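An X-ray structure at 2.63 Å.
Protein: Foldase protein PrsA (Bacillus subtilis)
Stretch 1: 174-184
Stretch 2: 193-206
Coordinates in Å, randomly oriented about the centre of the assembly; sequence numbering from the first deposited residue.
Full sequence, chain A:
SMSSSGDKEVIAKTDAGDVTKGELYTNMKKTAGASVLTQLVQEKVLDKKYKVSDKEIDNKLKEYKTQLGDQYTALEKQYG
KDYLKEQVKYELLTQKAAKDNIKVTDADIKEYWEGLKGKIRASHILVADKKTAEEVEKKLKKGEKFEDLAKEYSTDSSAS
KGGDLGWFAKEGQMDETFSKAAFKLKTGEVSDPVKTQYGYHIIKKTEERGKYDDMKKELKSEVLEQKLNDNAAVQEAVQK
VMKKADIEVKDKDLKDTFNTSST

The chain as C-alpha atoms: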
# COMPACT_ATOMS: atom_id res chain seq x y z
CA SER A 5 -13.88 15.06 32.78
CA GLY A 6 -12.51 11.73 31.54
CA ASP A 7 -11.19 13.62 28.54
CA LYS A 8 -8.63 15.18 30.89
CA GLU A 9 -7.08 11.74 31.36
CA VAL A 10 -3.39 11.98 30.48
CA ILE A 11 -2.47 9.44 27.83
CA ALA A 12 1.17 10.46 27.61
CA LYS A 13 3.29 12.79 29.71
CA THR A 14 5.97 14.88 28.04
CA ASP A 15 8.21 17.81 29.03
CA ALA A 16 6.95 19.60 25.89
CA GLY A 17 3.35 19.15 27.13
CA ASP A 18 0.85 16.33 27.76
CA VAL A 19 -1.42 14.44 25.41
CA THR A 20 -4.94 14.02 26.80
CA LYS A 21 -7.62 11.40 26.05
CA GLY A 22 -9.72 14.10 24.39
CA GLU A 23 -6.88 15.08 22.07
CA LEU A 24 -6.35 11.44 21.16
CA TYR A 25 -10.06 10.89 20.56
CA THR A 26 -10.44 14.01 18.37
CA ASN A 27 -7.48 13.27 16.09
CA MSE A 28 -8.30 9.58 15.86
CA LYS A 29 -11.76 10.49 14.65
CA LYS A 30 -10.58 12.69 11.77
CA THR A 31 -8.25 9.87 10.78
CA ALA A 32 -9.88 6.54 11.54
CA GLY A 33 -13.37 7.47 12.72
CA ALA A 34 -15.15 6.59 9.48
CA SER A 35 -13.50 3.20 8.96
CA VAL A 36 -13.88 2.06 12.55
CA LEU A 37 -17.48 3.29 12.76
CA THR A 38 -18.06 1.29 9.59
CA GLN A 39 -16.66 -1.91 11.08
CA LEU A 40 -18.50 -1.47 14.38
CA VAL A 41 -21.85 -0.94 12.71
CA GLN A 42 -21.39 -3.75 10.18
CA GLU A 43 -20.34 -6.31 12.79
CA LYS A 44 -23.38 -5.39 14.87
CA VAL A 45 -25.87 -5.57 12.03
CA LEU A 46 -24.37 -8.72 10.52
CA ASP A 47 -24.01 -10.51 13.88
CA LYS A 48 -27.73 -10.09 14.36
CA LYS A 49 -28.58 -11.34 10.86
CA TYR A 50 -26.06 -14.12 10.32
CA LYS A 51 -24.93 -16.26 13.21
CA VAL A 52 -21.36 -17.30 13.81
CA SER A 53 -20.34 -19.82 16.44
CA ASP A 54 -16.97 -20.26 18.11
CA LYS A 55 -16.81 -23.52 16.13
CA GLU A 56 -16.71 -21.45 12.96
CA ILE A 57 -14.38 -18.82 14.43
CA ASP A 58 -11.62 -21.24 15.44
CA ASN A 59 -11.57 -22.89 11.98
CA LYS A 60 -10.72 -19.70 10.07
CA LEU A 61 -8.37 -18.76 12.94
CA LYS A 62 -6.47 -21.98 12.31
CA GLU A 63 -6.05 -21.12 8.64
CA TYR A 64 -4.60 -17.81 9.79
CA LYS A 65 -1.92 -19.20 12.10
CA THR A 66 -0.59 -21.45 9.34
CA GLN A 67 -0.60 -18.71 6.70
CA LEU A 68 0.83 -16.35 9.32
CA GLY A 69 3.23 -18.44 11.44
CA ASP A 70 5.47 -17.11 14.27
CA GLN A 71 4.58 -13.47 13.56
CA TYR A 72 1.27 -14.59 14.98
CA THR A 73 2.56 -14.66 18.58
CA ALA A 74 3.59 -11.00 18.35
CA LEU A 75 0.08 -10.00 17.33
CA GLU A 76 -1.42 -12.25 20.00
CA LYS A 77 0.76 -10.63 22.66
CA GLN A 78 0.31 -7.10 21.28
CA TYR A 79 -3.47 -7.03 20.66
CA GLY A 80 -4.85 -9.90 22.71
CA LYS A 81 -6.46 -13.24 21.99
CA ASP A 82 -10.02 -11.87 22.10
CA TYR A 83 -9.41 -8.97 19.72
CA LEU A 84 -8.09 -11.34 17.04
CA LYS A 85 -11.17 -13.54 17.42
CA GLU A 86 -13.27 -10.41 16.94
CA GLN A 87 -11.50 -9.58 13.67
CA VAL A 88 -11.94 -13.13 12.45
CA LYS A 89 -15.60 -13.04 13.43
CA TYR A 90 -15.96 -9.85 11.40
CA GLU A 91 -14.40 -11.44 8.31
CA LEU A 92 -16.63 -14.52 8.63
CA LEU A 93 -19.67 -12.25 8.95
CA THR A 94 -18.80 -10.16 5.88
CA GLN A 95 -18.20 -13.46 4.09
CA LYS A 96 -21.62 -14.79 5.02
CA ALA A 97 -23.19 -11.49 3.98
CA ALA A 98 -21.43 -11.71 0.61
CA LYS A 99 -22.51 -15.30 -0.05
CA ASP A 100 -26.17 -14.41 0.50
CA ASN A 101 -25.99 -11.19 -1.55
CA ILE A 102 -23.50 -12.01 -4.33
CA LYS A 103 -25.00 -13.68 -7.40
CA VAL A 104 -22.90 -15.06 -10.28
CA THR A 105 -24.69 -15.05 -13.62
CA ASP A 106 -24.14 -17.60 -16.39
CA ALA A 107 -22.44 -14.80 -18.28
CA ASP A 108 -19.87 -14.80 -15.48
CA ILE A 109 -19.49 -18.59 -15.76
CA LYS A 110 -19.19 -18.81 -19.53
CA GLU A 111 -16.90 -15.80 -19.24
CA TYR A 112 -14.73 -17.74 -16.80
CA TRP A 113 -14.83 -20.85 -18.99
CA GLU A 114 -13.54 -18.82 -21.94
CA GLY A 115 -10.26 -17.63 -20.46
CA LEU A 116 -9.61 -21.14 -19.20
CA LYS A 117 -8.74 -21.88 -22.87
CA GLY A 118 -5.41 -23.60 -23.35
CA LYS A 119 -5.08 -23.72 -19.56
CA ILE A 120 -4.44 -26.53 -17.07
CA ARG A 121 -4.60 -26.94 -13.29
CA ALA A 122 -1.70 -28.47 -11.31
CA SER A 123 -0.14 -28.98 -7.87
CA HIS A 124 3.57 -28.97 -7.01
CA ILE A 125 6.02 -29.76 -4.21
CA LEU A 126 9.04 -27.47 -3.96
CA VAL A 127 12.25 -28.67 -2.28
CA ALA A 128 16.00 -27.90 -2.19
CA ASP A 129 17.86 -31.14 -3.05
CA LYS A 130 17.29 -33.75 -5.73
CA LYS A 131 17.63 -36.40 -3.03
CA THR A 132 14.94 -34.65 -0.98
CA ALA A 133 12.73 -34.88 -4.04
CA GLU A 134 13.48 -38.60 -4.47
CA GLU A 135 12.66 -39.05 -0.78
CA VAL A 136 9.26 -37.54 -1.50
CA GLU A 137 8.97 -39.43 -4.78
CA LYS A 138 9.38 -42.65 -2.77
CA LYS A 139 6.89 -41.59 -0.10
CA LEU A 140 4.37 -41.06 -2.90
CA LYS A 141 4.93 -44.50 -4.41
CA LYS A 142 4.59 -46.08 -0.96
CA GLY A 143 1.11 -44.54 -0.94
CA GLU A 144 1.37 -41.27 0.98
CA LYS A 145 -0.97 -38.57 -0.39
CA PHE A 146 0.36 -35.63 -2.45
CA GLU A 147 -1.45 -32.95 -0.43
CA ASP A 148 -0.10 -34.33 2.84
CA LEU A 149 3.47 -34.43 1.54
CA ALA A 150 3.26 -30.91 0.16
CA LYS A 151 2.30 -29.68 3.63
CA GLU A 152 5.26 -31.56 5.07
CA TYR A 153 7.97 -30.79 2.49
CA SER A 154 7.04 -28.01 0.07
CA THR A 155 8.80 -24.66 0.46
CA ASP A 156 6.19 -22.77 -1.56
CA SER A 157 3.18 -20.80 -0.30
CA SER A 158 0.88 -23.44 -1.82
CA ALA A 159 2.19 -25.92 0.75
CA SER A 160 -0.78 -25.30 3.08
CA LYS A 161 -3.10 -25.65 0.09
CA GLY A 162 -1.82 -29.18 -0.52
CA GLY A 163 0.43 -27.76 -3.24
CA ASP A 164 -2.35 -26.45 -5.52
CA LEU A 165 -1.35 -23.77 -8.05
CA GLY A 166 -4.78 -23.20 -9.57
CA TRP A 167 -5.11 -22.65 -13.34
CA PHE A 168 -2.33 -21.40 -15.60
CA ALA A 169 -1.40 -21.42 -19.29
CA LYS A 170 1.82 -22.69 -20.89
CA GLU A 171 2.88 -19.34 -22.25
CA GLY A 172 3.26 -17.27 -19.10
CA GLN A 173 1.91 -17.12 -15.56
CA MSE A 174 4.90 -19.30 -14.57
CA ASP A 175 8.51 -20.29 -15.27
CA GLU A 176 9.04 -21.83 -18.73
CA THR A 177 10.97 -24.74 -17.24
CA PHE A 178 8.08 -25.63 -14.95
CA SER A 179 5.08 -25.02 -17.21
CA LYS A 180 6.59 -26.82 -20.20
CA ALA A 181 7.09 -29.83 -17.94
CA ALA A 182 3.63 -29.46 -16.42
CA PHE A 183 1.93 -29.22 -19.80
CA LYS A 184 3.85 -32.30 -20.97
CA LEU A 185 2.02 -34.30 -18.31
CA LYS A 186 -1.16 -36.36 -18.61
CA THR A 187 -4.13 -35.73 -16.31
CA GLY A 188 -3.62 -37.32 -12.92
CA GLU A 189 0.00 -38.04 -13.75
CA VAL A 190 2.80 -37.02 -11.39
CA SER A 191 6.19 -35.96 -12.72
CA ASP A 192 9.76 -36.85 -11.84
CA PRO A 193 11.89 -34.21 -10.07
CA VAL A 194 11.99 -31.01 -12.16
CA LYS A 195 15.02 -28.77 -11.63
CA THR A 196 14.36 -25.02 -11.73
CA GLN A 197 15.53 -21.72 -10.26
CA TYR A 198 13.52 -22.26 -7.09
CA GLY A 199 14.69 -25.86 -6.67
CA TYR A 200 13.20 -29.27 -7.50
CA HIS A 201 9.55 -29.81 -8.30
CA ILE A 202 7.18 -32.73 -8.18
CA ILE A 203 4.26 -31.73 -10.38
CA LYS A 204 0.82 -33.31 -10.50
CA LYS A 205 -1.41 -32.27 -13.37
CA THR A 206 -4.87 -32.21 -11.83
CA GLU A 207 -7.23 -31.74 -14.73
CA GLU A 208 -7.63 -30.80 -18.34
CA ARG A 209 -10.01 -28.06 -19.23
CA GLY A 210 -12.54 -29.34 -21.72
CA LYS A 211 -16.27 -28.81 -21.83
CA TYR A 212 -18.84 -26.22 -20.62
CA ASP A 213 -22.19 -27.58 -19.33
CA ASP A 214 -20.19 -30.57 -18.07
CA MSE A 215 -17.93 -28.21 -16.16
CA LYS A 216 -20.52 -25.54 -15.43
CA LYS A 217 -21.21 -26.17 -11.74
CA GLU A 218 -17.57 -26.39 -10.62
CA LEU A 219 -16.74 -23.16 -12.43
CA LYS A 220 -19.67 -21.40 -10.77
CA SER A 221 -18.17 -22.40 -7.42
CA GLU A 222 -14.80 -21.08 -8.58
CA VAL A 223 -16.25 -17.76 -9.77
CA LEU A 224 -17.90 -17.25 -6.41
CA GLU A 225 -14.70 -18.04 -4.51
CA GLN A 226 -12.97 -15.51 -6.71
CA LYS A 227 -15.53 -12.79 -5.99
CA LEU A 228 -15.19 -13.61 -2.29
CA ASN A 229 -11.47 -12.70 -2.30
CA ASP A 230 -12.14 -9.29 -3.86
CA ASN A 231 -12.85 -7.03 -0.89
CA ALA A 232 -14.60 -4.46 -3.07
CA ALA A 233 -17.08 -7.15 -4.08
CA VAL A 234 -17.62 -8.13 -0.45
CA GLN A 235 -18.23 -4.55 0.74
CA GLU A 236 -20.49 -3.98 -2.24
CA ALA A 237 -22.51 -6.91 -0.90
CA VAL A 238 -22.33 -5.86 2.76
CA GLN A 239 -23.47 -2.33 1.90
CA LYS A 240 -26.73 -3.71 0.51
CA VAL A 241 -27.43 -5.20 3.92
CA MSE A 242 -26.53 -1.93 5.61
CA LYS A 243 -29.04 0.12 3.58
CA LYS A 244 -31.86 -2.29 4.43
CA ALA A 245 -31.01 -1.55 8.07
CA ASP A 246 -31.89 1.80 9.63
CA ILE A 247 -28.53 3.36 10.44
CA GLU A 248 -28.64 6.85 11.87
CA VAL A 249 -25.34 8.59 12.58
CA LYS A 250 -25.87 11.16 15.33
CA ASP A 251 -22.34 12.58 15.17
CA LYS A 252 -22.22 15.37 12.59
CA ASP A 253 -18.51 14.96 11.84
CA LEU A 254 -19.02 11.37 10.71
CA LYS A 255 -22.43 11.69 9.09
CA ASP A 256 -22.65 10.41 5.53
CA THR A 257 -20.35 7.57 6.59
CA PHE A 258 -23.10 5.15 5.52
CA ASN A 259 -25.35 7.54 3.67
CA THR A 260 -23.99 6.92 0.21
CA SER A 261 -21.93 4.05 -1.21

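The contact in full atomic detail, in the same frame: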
# COMPACT_ATOMS: atom_id res chain seq x y z
N MSE A 174 3.98 -18.39 -15.25
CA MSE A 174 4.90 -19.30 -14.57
C MSE A 174 6.26 -19.32 -15.26
O MSE A 174 6.46 -18.70 -16.30
CB MSE A 174 4.34 -20.73 -14.53
CG MSE A 174 4.52 -21.43 -13.19
SE MSE A 174 3.34 -20.73 -11.81
CE MSE A 174 4.49 -20.93 -10.26
N ASP A 175 7.20 -20.06 -14.67
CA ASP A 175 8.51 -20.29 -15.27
C ASP A 175 8.38 -21.23 -16.47
O ASP A 175 7.57 -22.16 -16.44
CB ASP A 175 9.47 -20.87 -14.23
CG ASP A 175 10.84 -21.19 -14.79
OD1 ASP A 175 11.27 -20.52 -15.75
OD2 ASP A 175 11.49 -22.12 -14.26
N GLU A 176 9.16 -21.00 -17.53
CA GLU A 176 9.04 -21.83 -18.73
C GLU A 176 9.55 -23.24 -18.50
O GLU A 176 9.13 -24.17 -19.18
CB GLU A 176 9.81 -21.23 -19.90
CG GLU A 176 9.11 -20.08 -20.59
CD GLU A 176 9.85 -19.63 -21.83
OE1 GLU A 176 10.44 -20.49 -22.52
OE2 GLU A 176 9.96 -18.40 -22.04
N THR A 177 10.45 -23.41 -17.54
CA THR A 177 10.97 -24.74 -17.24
C THR A 177 9.89 -25.58 -16.57
O THR A 177 9.76 -26.77 -16.85
CB THR A 177 12.20 -24.70 -16.31
OG1 THR A 177 13.14 -23.71 -16.76
CG2 THR A 177 12.88 -26.06 -16.27
N PHE A 178 9.13 -24.95 -15.69
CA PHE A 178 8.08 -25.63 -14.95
C PHE A 178 6.84 -25.92 -15.79
O PHE A 178 6.36 -27.06 -15.83
CB PHE A 178 7.66 -24.80 -13.74
CG PHE A 178 6.51 -25.38 -12.99
CD1 PHE A 178 6.72 -26.31 -11.99
CD2 PHE A 178 5.21 -25.04 -13.31
CE1 PHE A 178 5.67 -26.86 -11.30
CE2 PHE A 178 4.14 -25.59 -12.63
CZ PHE A 178 4.37 -26.51 -11.62
N SER A 179 6.33 -24.90 -16.47
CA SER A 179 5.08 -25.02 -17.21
C SER A 179 5.19 -25.94 -18.42
O SER A 179 4.25 -26.66 -18.74
CB SER A 179 4.61 -23.63 -17.66
OG SER A 179 5.58 -22.99 -18.47
N LYS A 180 6.34 -25.93 -19.07
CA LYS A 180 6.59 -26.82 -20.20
C LYS A 180 6.48 -28.25 -19.71
O LYS A 180 5.83 -29.10 -20.33
CB LYS A 180 7.97 -26.54 -20.79
CG LYS A 180 8.01 -25.32 -21.68
CD LYS A 180 9.39 -25.07 -22.25
CE LYS A 180 9.39 -23.92 -23.23
NZ LYS A 180 10.74 -23.66 -23.77
N ALA A 181 7.12 -28.52 -18.57
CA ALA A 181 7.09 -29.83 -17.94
C ALA A 181 5.69 -30.19 -17.45
O ALA A 181 5.29 -31.36 -17.51
CB ALA A 181 8.07 -29.86 -16.78
N ALA A 182 4.95 -29.20 -16.97
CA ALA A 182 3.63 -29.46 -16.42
C ALA A 182 2.69 -29.79 -17.56
O ALA A 182 1.86 -30.70 -17.46
CB ALA A 182 3.12 -28.26 -15.63
N PHE A 183 2.80 -29.03 -18.65
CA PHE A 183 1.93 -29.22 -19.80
C PHE A 183 2.25 -30.50 -20.56
O PHE A 183 1.41 -31.00 -21.30
CB PHE A 183 2.03 -28.01 -20.72
CG PHE A 183 1.02 -26.96 -20.42
CD1 PHE A 183 1.26 -25.99 -19.46
CD2 PHE A 183 -0.20 -26.96 -21.07
CE1 PHE A 183 0.31 -25.03 -19.18
CE2 PHE A 183 -1.15 -26.01 -20.79
CZ PHE A 183 -0.90 -25.04 -19.85
N LYS A 184 3.46 -31.02 -20.39
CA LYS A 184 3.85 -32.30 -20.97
C LYS A 184 3.18 -33.48 -20.27
O LYS A 184 3.20 -34.60 -20.78
CB LYS A 184 5.37 -32.47 -20.94
CG LYS A 184 6.11 -31.80 -22.08
CD LYS A 184 7.58 -31.61 -21.75
CE LYS A 184 8.36 -32.92 -21.79
NZ LYS A 184 8.58 -33.50 -23.15
N PRO A 193 11.35 -35.49 -10.55
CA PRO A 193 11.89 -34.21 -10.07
C PRO A 193 12.27 -33.26 -11.21
O PRO A 193 13.00 -33.63 -12.13
CB PRO A 193 13.13 -34.64 -9.27
CG PRO A 193 12.78 -36.00 -8.77
CD PRO A 193 11.96 -36.64 -9.86
N VAL A 194 11.75 -32.03 -11.14
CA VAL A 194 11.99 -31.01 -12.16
C VAL A 194 12.84 -29.88 -11.60
O VAL A 194 12.37 -29.10 -10.78
CB VAL A 194 10.66 -30.43 -12.71
CG1 VAL A 194 10.90 -29.27 -13.67
CG2 VAL A 194 9.83 -31.52 -13.39
N LYS A 195 14.08 -29.80 -12.07
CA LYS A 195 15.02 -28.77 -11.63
C LYS A 195 14.66 -27.40 -12.18
O LYS A 195 14.45 -27.25 -13.39
CB LYS A 195 16.44 -29.15 -12.05
CG LYS A 195 17.50 -28.08 -11.81
CD LYS A 195 17.60 -27.71 -10.34
CE LYS A 195 18.66 -26.65 -10.09
NZ LYS A 195 18.62 -26.17 -8.68
N THR A 196 14.58 -26.40 -11.31
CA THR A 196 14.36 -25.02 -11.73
C THR A 196 15.13 -24.04 -10.85
O THR A 196 15.96 -24.45 -10.03
CB THR A 196 12.88 -24.60 -11.70
OG1 THR A 196 12.42 -24.53 -10.34
CG2 THR A 196 12.02 -25.58 -12.49
N GLN A 197 14.85 -22.75 -11.02
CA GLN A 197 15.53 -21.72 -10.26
C GLN A 197 15.24 -21.88 -8.78
O GLN A 197 16.12 -21.70 -7.93
CB GLN A 197 15.09 -20.32 -10.68
CG GLN A 197 15.29 -19.96 -12.15
CD GLN A 197 13.97 -19.93 -12.94
OE1 GLN A 197 12.89 -20.10 -12.38
NE2 GLN A 197 14.08 -19.68 -14.24
N TYR A 198 13.99 -22.22 -8.47
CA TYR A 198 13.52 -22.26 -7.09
C TYR A 198 13.96 -23.55 -6.41
O TYR A 198 14.05 -23.61 -5.18
CB TYR A 198 11.99 -22.15 -7.04
CG TYR A 198 11.38 -21.14 -7.99
CD1 TYR A 198 11.33 -19.79 -7.68
CD2 TYR A 198 10.82 -21.56 -9.19
CE1 TYR A 198 10.76 -18.88 -8.56
CE2 TYR A 198 10.25 -20.65 -10.07
CZ TYR A 198 10.22 -19.32 -9.75
OH TYR A 198 9.65 -18.42 -10.62
N GLY A 199 14.24 -24.58 -7.20
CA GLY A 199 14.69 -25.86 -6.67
C GLY A 199 14.20 -27.02 -7.52
O GLY A 199 14.18 -26.95 -8.74
N TYR A 200 13.80 -28.10 -6.84
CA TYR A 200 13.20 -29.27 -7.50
C TYR A 200 11.72 -29.42 -7.23
O TYR A 200 11.24 -29.26 -6.11
CB TYR A 200 13.92 -30.55 -7.08
CG TYR A 200 15.24 -30.75 -7.77
CD1 TYR A 200 16.40 -30.15 -7.30
CD2 TYR A 200 15.33 -31.55 -8.90
CE1 TYR A 200 17.60 -30.34 -7.95
CE2 TYR A 200 16.52 -31.75 -9.55
CZ TYR A 200 17.66 -31.14 -9.07
OH TYR A 200 18.85 -31.34 -9.73
N HIS A 201 11.00 -29.74 -8.31
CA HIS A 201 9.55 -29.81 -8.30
C HIS A 201 9.04 -31.22 -8.55
O HIS A 201 9.59 -31.95 -9.37
CB HIS A 201 8.95 -28.90 -9.36
CG HIS A 201 9.26 -27.45 -9.17
ND1 HIS A 201 8.28 -26.50 -9.02
CD2 HIS A 201 10.44 -26.79 -9.12
CE1 HIS A 201 8.84 -25.31 -8.88
NE2 HIS A 201 10.15 -25.46 -8.93
N ILE A 202 8.00 -31.59 -7.81
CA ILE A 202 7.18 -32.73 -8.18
C ILE A 202 5.83 -32.17 -8.58
O ILE A 202 5.11 -31.63 -7.74
CB ILE A 202 7.03 -33.76 -7.05
CG1 ILE A 202 8.36 -34.48 -6.82
CG2 ILE A 202 5.98 -34.81 -7.42
CD1 ILE A 202 8.44 -35.21 -5.50
N ILE A 203 5.48 -32.31 -9.85
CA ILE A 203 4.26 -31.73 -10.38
C ILE A 203 3.19 -32.78 -10.60
O ILE A 203 3.48 -33.87 -11.09
CB ILE A 203 4.47 -31.01 -11.73
CG1 ILE A 203 5.76 -30.18 -11.71
CG2 ILE A 203 3.27 -30.12 -12.03
CD1 ILE A 203 6.09 -29.55 -13.04
N LYS A 204 1.96 -32.45 -10.22
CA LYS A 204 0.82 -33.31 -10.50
C LYS A 204 -0.20 -32.51 -11.28
O LYS A 204 -0.81 -31.57 -10.77
CB LYS A 204 0.19 -33.83 -9.21
CG LYS A 204 -0.99 -34.77 -9.44
CD LYS A 204 -1.55 -35.32 -8.14
CE LYS A 204 -2.95 -35.88 -8.32
NZ LYS A 204 -3.68 -36.03 -7.03
N LYS A 205 -0.40 -32.89 -12.53
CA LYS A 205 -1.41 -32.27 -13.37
C LYS A 205 -2.78 -32.73 -12.90
O LYS A 205 -3.05 -33.93 -12.92
CB LYS A 205 -1.17 -32.63 -14.84
CG LYS A 205 -2.04 -31.87 -15.82
CD LYS A 205 -1.62 -32.16 -17.25
CE LYS A 205 -2.74 -31.93 -18.25
NZ LYS A 205 -2.22 -32.15 -19.62
N THR A 206 -3.64 -31.80 -12.49
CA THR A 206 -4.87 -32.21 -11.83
C THR A 206 -6.00 -32.46 -12.80
O THR A 206 -6.73 -33.44 -12.67
CB THR A 206 -5.39 -31.13 -10.86
OG1 THR A 206 -5.57 -29.91 -11.56
CG2 THR A 206 -4.43 -30.92 -9.71

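The helix that begins at Glu176 packs across the hairpin formed by strands 194-195 and 200-206, with the axes of the helix and the second strand 8.9 Å apart at closest approach and inclined by 47°. An apolar cluster around Phe178 and Ile203 is joined by a polar patch at the helix N terminus. Phe178 leaves the helix sideways, but its t rotamer (chi1 175°) carries the ring to the strand, where Phe178 CE1 lies 3.2 Å from Ile203 CD1 and Phe178 CD1 lies 3.4 Å from His201 ND1. The Phe178 and His201 rings meet obliquely, their planes at 56°. Ile203, with chi1 at -43° and chi2 t, places CD1 between Phe178 and Ala181, 4.2 Å from Ala181 CB, while its CG2 sits 4.1 Å from Ala182 CB. The CA atoms of Ala182 and Ile203 are 6.5 Å apart, as are those of Thr177 and Thr196.

At the helix N terminus, Asp175 serves two roles. Its t rotamer directs the carboxylate so that OD1 caps the helix, accepting a weak bond from Thr177 N (3.5 Å), and also accepts a weak hydrogen bond from Gln197 NE2 (3.3 Å). Thr177 has its CA-to-CB bond pointing toward the hairpin, and in the m rotamer its CG2 lies 3.9 Å from Thr196 CG2. The p rotamer of Thr196 leaves OG1 to accept a weak bond from His201 NE2 (2.8 Å), tying the imidazole that meets Phe178 to the turn.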